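PDB 3LIU: putative cell adhesion protein from Parabacteroides distasonis, which probably serves as a fimbrillin of the FimA/Mfa1 family, a pilus subunit thought to take part in cell adhesion. Local coordinates for residues Gly221-Gly229 / Glu286-Ser294. Numbering follows the deposited sequence.
Sequences GTIEKDFFG and ENTKGEVKS
E224 reaches across to T288 and K289 and docks its carboxylate on their backbone, a clear example of how two irregular loops can be joined by acidic side chains that accept backbone N-H groups instead of by strand pairing. The segments 221-229 and 286-294 belong to long loops of this FimA-type fimbrillin, between strands 193-213 and 238-240 and between 282-284 and 308-319; the touching parts run in nearly the same direction, their end-to-end lines 17° apart. The tight part is the grip on E224. With CG anti to the backbone N (chi1 -178°) and the chain extended beyond it, OE2 takes K289 N on its syn lone pair at 3.0 Å and the T288 amide from above the carboxylate plane. OE1 receives the T288 hydroxyl, OG1 to OE1 2.6 Å, on its own syn lone pair. K209 of strand 193-213 forms salt bridges with both E224 and E291, and so probably eases the proximity of these two acids. A glutamine here would probably forfeit the E224 salt bridge to K209 and, with its oxygen turned to the two amides, set an NH2 group against the T288 hydroxyl that now donates to OE1. E286 returns the favour: its OE1 accepts from I223 N at 2.9 Å, while its OE2 is held by the R356 amide. N287 OD1 accepts from G290 N, an Asx motif that closes the turn from 287 to 290. The looser, exposed side belongs to K289, whose NZ meets D226 OD1 at 2.8 Å in a salt bridge, and to K293, whose CB rests over the face of the F228 ring in a CH-pi contact. Between these two contacts, E291 OE2 accepts from F227 N at 2.8 Å, nearly straight at 172°, with the amide well above the carboxylate plane.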
ATOM      1  N   GLY A 221      -1.420   7.620  -9.791  1.00 18.36           N
ATOM      2  CA  GLY A 221      -0.503   6.962 -10.698  1.00 17.38           C
ATOM      3  C   GLY A 221       0.415   5.997  -9.953  1.00 16.38           C
ATOM      4  O   GLY A 221       0.546   6.032  -8.731  1.00 14.52           O
ATOM      5  N   THR A 222       1.057   5.132 -10.715  1.00 16.04           N
ATOM      6  CA  THR A 222       1.948   4.131 -10.153  1.00 16.44           C
ATOM      7  C   THR A 222       3.134   4.787  -9.452  1.00 12.44           C
ATOM      8  O   THR A 222       3.677   5.804  -9.919  1.00 11.25           O
ATOM      9  CB  THR A 222       2.392   3.094 -11.226  1.00 18.37           C
ATOM     10  OG1 THR A 222       3.199   2.099 -10.593  1.00 28.74           O
ATOM     11  CG2 THR A 222       3.197   3.728 -12.344  1.00 21.19           C
ATOM     12  N   ILE A 223       3.466   4.234  -8.284  1.00 12.70           N
ATOM     13  CA  ILE A 223       4.565   4.674  -7.453  1.00 13.68           C
ATOM     14  C   ILE A 223       5.452   3.479  -7.081  1.00 15.09           C
ATOM     15  O   ILE A 223       6.319   3.571  -6.217  1.00 13.78           O
ATOM     16  CB  ILE A 223       4.067   5.359  -6.143  1.00 13.48           C
ATOM     17  CG1 ILE A 223       3.057   4.476  -5.426  1.00 12.77           C
ATOM     18  CG2 ILE A 223       3.526   6.786  -6.462  1.00  8.66           C
ATOM     19  CD1 ILE A 223       2.526   5.009  -4.062  1.00  9.70           C
ATOM     20  N   GLU A 224       5.184   2.339  -7.699  1.00 14.22           N
ATOM     21  CA  GLU A 224       5.932   1.109  -7.468  1.00 13.83           C
ATOM     22  C   GLU A 224       7.389   1.284  -7.819  1.00 10.37           C
ATOM     23  O   GLU A 224       7.724   1.879  -8.856  1.00 10.87           O
ATOM     24  CB  GLU A 224       5.374  -0.026  -8.359  1.00 13.06           C
ATOM     25  CG  GLU A 224       6.076  -1.405  -8.149  1.00 10.36           C
ATOM     26  CD  GLU A 224       5.436  -2.528  -8.963  1.00 16.57           C
ATOM     27  OE1 GLU A 224       4.527  -2.241  -9.754  1.00 10.91           O
ATOM     28  OE2 GLU A 224       5.814  -3.709  -8.782  1.00 10.58           O
ATOM     29  N   LYS A 225       8.257   0.718  -6.991  1.00 10.48           N
ATOM     30  CA  LYS A 225       9.691   0.658  -7.292  1.00 11.64           C
ATOM     31  C   LYS A 225      10.017  -0.647  -8.001  1.00 12.32           C
ATOM     32  O   LYS A 225       9.639  -1.726  -7.533  1.00 13.60           O
ATOM     33  CB  LYS A 225      10.511   0.691  -6.016  1.00 12.03           C
ATOM     34  CG  LYS A 225      10.589   2.028  -5.279  1.00  9.92           C
ATOM     35  CD  LYS A 225      11.021   3.192  -6.183  1.00 12.80           C
ATOM     36  CE  LYS A 225      11.543   4.365  -5.334  1.00  8.73           C
ATOM     37  NZ  LYS A 225      11.810   5.595  -6.123  1.00  8.90           N
ATOM     38  N   ASP A 226      10.720  -0.544  -9.133  1.00 12.95           N
ATOM     39  CA  ASP A 226      11.293  -1.711  -9.769  1.00 12.11           C
ATOM     40  C   ASP A 226      12.340  -2.303  -8.851  1.00 10.00           C
ATOM     41  O   ASP A 226      13.040  -1.575  -8.150  1.00 14.35           O
ATOM     42  CB  ASP A 226      11.970  -1.343 -11.081  1.00 10.89           C
ATOM     43  CG  ASP A 226      11.014  -0.984 -12.149  1.00 19.15           C
ATOM     44  OD1 ASP A 226       9.800  -1.150 -11.995  1.00 17.08           O
ATOM     45  OD2 ASP A 226      11.488  -0.550 -13.183  1.00 18.58           O
ATOM     46  N   PHE A 227      12.456  -3.621  -8.866  1.00 13.35           N
ATOM     47  CA  PHE A 227      13.471  -4.350  -8.071  1.00 12.02           C
ATOM     48  C   PHE A 227      14.476  -5.001  -9.000  1.00 14.53           C
ATOM     49  O   PHE A 227      14.187  -5.239 -10.169  1.00 13.58           O
ATOM     50  CB  PHE A 227      12.810  -5.410  -7.186  1.00 10.08           C
ATOM     51  CG  PHE A 227      12.314  -4.913  -5.846  1.00 12.44           C
ATOM     52  CD1 PHE A 227      11.704  -3.647  -5.698  1.00  8.91           C
ATOM     53  CD2 PHE A 227      12.360  -5.760  -4.750  1.00  9.13           C
ATOM     54  CE1 PHE A 227      11.172  -3.246  -4.468  1.00  9.16           C
ATOM     55  CE2 PHE A 227      11.834  -5.374  -3.498  1.00 14.40           C
ATOM     56  CZ  PHE A 227      11.244  -4.139  -3.343  1.00 10.75           C
ATOM     57  N   PHE A 228      15.661  -5.294  -8.473  1.00 16.25           N
ATOM     58  CA  PHE A 228      16.739  -5.879  -9.259  1.00 15.35           C
ATOM     59  C   PHE A 228      17.110  -5.004 -10.484  1.00 18.28           C
ATOM     60  O   PHE A 228      17.081  -3.771 -10.373  1.00 17.84           O
ATOM     61  CB  PHE A 228      16.400  -7.337  -9.592  1.00 17.24           C
ATOM     62  CG  PHE A 228      16.248  -8.183  -8.364  1.00 14.64           C
ATOM     63  CD1 PHE A 228      17.361  -8.485  -7.582  1.00 18.48           C
ATOM     64  CD2 PHE A 228      15.014  -8.589  -7.933  1.00 10.71           C
ATOM     65  CE1 PHE A 228      17.231  -9.209  -6.402  1.00 16.93           C
ATOM     66  CE2 PHE A 228      14.880  -9.344  -6.760  1.00 14.73           C
ATOM     67  CZ  PHE A 228      15.978  -9.652  -6.005  1.00 15.13           C
ATOM     68  N   GLY A 229      17.451  -5.611 -11.624  1.00 16.27           N
ATOM     69  CA  GLY A 229      17.941  -4.842 -12.784  1.00 20.55           C
ATOM     70  C   GLY A 229      19.082  -3.956 -12.351  1.00 20.80           C
ATOM     71  O   GLY A 229      19.973  -4.411 -11.650  1.00 24.46           O
ATOM     72  N   GLU A 286       2.896  -0.894  -3.387  1.00 12.14           N
ATOM     73  CA  GLU A 286       2.572  -1.509  -4.669  1.00 11.43           C
ATOM     74  C   GLU A 286       3.559  -2.596  -5.020  1.00  9.16           C
ATOM     75  O   GLU A 286       4.762  -2.493  -4.760  1.00 10.17           O
ATOM     76  CB  GLU A 286       2.540  -0.488  -5.815  1.00  9.09           C
ATOM     77  CG  GLU A 286       1.491   0.605  -5.648  1.00 16.11           C
ATOM     78  CD  GLU A 286       1.189   1.360  -6.939  1.00 16.23           C
ATOM     79  OE1 GLU A 286       2.151   1.681  -7.674  1.00 14.43           O
ATOM     80  OE2 GLU A 286      -0.009   1.693  -7.167  1.00 12.31           O
ATOM     81  N   ASN A 287       3.010  -3.653  -5.588  1.00  9.91           N
ATOM     82  CA  ASN A 287       3.758  -4.712  -6.210  1.00 10.60           C
ATOM     83  C   ASN A 287       2.914  -5.358  -7.326  1.00 10.24           C
ATOM     84  O   ASN A 287       1.908  -6.035  -7.058  1.00 12.15           O
ATOM     85  CB  ASN A 287       4.153  -5.762  -5.191  1.00 11.98           C
ATOM     86  CG  ASN A 287       5.035  -6.851  -5.801  1.00 11.10           C
ATOM     87  OD1 ASN A 287       5.365  -6.777  -6.975  1.00 13.58           O
ATOM     88  ND2 ASN A 287       5.367  -7.884  -5.021  1.00  9.41           N
ATOM     89  N   THR A 288       3.279  -5.063  -8.552  1.00  8.42           N
ATOM     90  CA  THR A 288       2.678  -5.673  -9.731  1.00 12.01           C
ATOM     91  C   THR A 288       3.697  -6.474 -10.476  1.00 14.07           C
ATOM     92  O   THR A 288       3.348  -7.380 -11.219  1.00 14.53           O
ATOM     93  CB  THR A 288       2.064  -4.627 -10.695  1.00 12.91           C
ATOM     94  OG1 THR A 288       3.101  -3.839 -11.285  1.00 11.39           O
ATOM     95  CG2 THR A 288       1.095  -3.727  -9.916  1.00 11.32           C
ATOM     96  N   LYS A 289       4.974  -6.154 -10.300  1.00 15.08           N
ATOM     97  CA  LYS A 289       6.011  -6.864 -11.061  1.00 13.76           C
ATOM     98  C   LYS A 289       6.562  -8.118 -10.386  1.00 12.83           C
ATOM     99  O   LYS A 289       6.964  -9.038 -11.072  1.00 12.83           O
ATOM    100  CB  LYS A 289       7.134  -5.911 -11.470  1.00 14.08           C
ATOM    101  CG  LYS A 289       6.613  -4.882 -12.496  1.00 12.39           C
ATOM    102  CD  LYS A 289       7.597  -3.776 -12.740  1.00 20.74           C
ATOM    103  CE  LYS A 289       7.032  -2.675 -13.662  1.00 23.81           C
ATOM    104  NZ  LYS A 289       8.186  -1.855 -14.200  1.00 19.61           N
ATOM    105  N   GLY A 290       6.596  -8.162  -9.061  1.00 12.23           N
ATOM    106  CA  GLY A 290       7.048  -9.369  -8.345  1.00 14.19           C
ATOM    107  C   GLY A 290       8.412  -9.880  -8.793  1.00 12.12           C
ATOM    108  O   GLY A 290       8.599 -11.069  -8.942  1.00 10.70           O
ATOM    109  N   GLU A 291       9.364  -8.981  -9.015  1.00 12.81           N
ATOM    110  CA  GLU A 291      10.663  -9.410  -9.570  1.00 10.60           C
ATOM    111  C   GLU A 291      11.434 -10.343  -8.647  1.00 11.65           C
ATOM    112  O   GLU A 291      11.421 -10.183  -7.423  1.00 10.82           O
ATOM    113  CB  GLU A 291      11.561  -8.231  -9.943  1.00 11.26           C
ATOM    114  CG  GLU A 291      10.965  -7.248 -10.908  1.00 12.23           C
ATOM    115  CD  GLU A 291      10.323  -6.063 -10.159  1.00 16.25           C
ATOM    116  OE1 GLU A 291       9.642  -6.296  -9.145  1.00 13.59           O
ATOM    117  OE2 GLU A 291      10.566  -4.910 -10.556  1.00 14.52           O
ATOM    118  N   VAL A 292      12.089 -11.337  -9.254  1.00  9.76           N
ATOM    119  CA  VAL A 292      13.099 -12.148  -8.562  1.00  9.80           C
ATOM    120  C   VAL A 292      14.462 -11.886  -9.208  1.00 12.42           C
ATOM    121  O   VAL A 292      14.577 -11.300 -10.298  1.00 12.87           O
ATOM    122  CB  VAL A 292      12.744 -13.644  -8.539  1.00 12.20           C
ATOM    123  CG1 VAL A 292      11.400 -13.864  -7.778  1.00  7.74           C
ATOM    124  CG2 VAL A 292      12.746 -14.233 -10.002  1.00  9.81           C
ATOM    125  N   LYS A 293      15.512 -12.302  -8.534  1.00 16.94           N
ATOM    126  CA  LYS A 293      16.864 -12.078  -9.046  1.00 16.07           C
ATOM    127  C   LYS A 293      17.071 -12.903 -10.297  1.00 15.98           C
ATOM    128  O   LYS A 293      16.526 -13.985 -10.403  1.00 13.79           O
ATOM    129  CB  LYS A 293      17.844 -12.542  -7.988  1.00 17.92           C
ATOM    130  CG  LYS A 293      19.294 -12.370  -8.322  1.00 28.60           C
ATOM    131  CD  LYS A 293      20.145 -13.218  -7.363  1.00 39.33           C
ATOM    132  CE  LYS A 293      20.651 -12.388  -6.225  1.00 45.89           C
ATOM    133  NZ  LYS A 293      21.897 -11.675  -6.621  1.00 47.54           N
ATOM    134  N   SER A 294      17.850 -12.417 -11.257  1.00 15.75           N
ATOM    135  CA  SER A 294      18.091 -13.196 -12.467  1.00 19.28           C
ATOM    136  C   SER A 294      18.854 -14.479 -12.095  1.00 18.78           C
ATOM    137  O   SER A 294      19.713 -14.478 -11.203  1.00 18.27           O
ATOM    138  CB  SER A 294      18.894 -12.392 -13.480  1.00 19.96           C
ATOM    139  OG  SER A 294      20.185 -12.219 -12.947  1.00 33.99           O
TER
HETATM  140  O   HOH W   1       6.788  -0.420  -4.650  1.00 13.01           O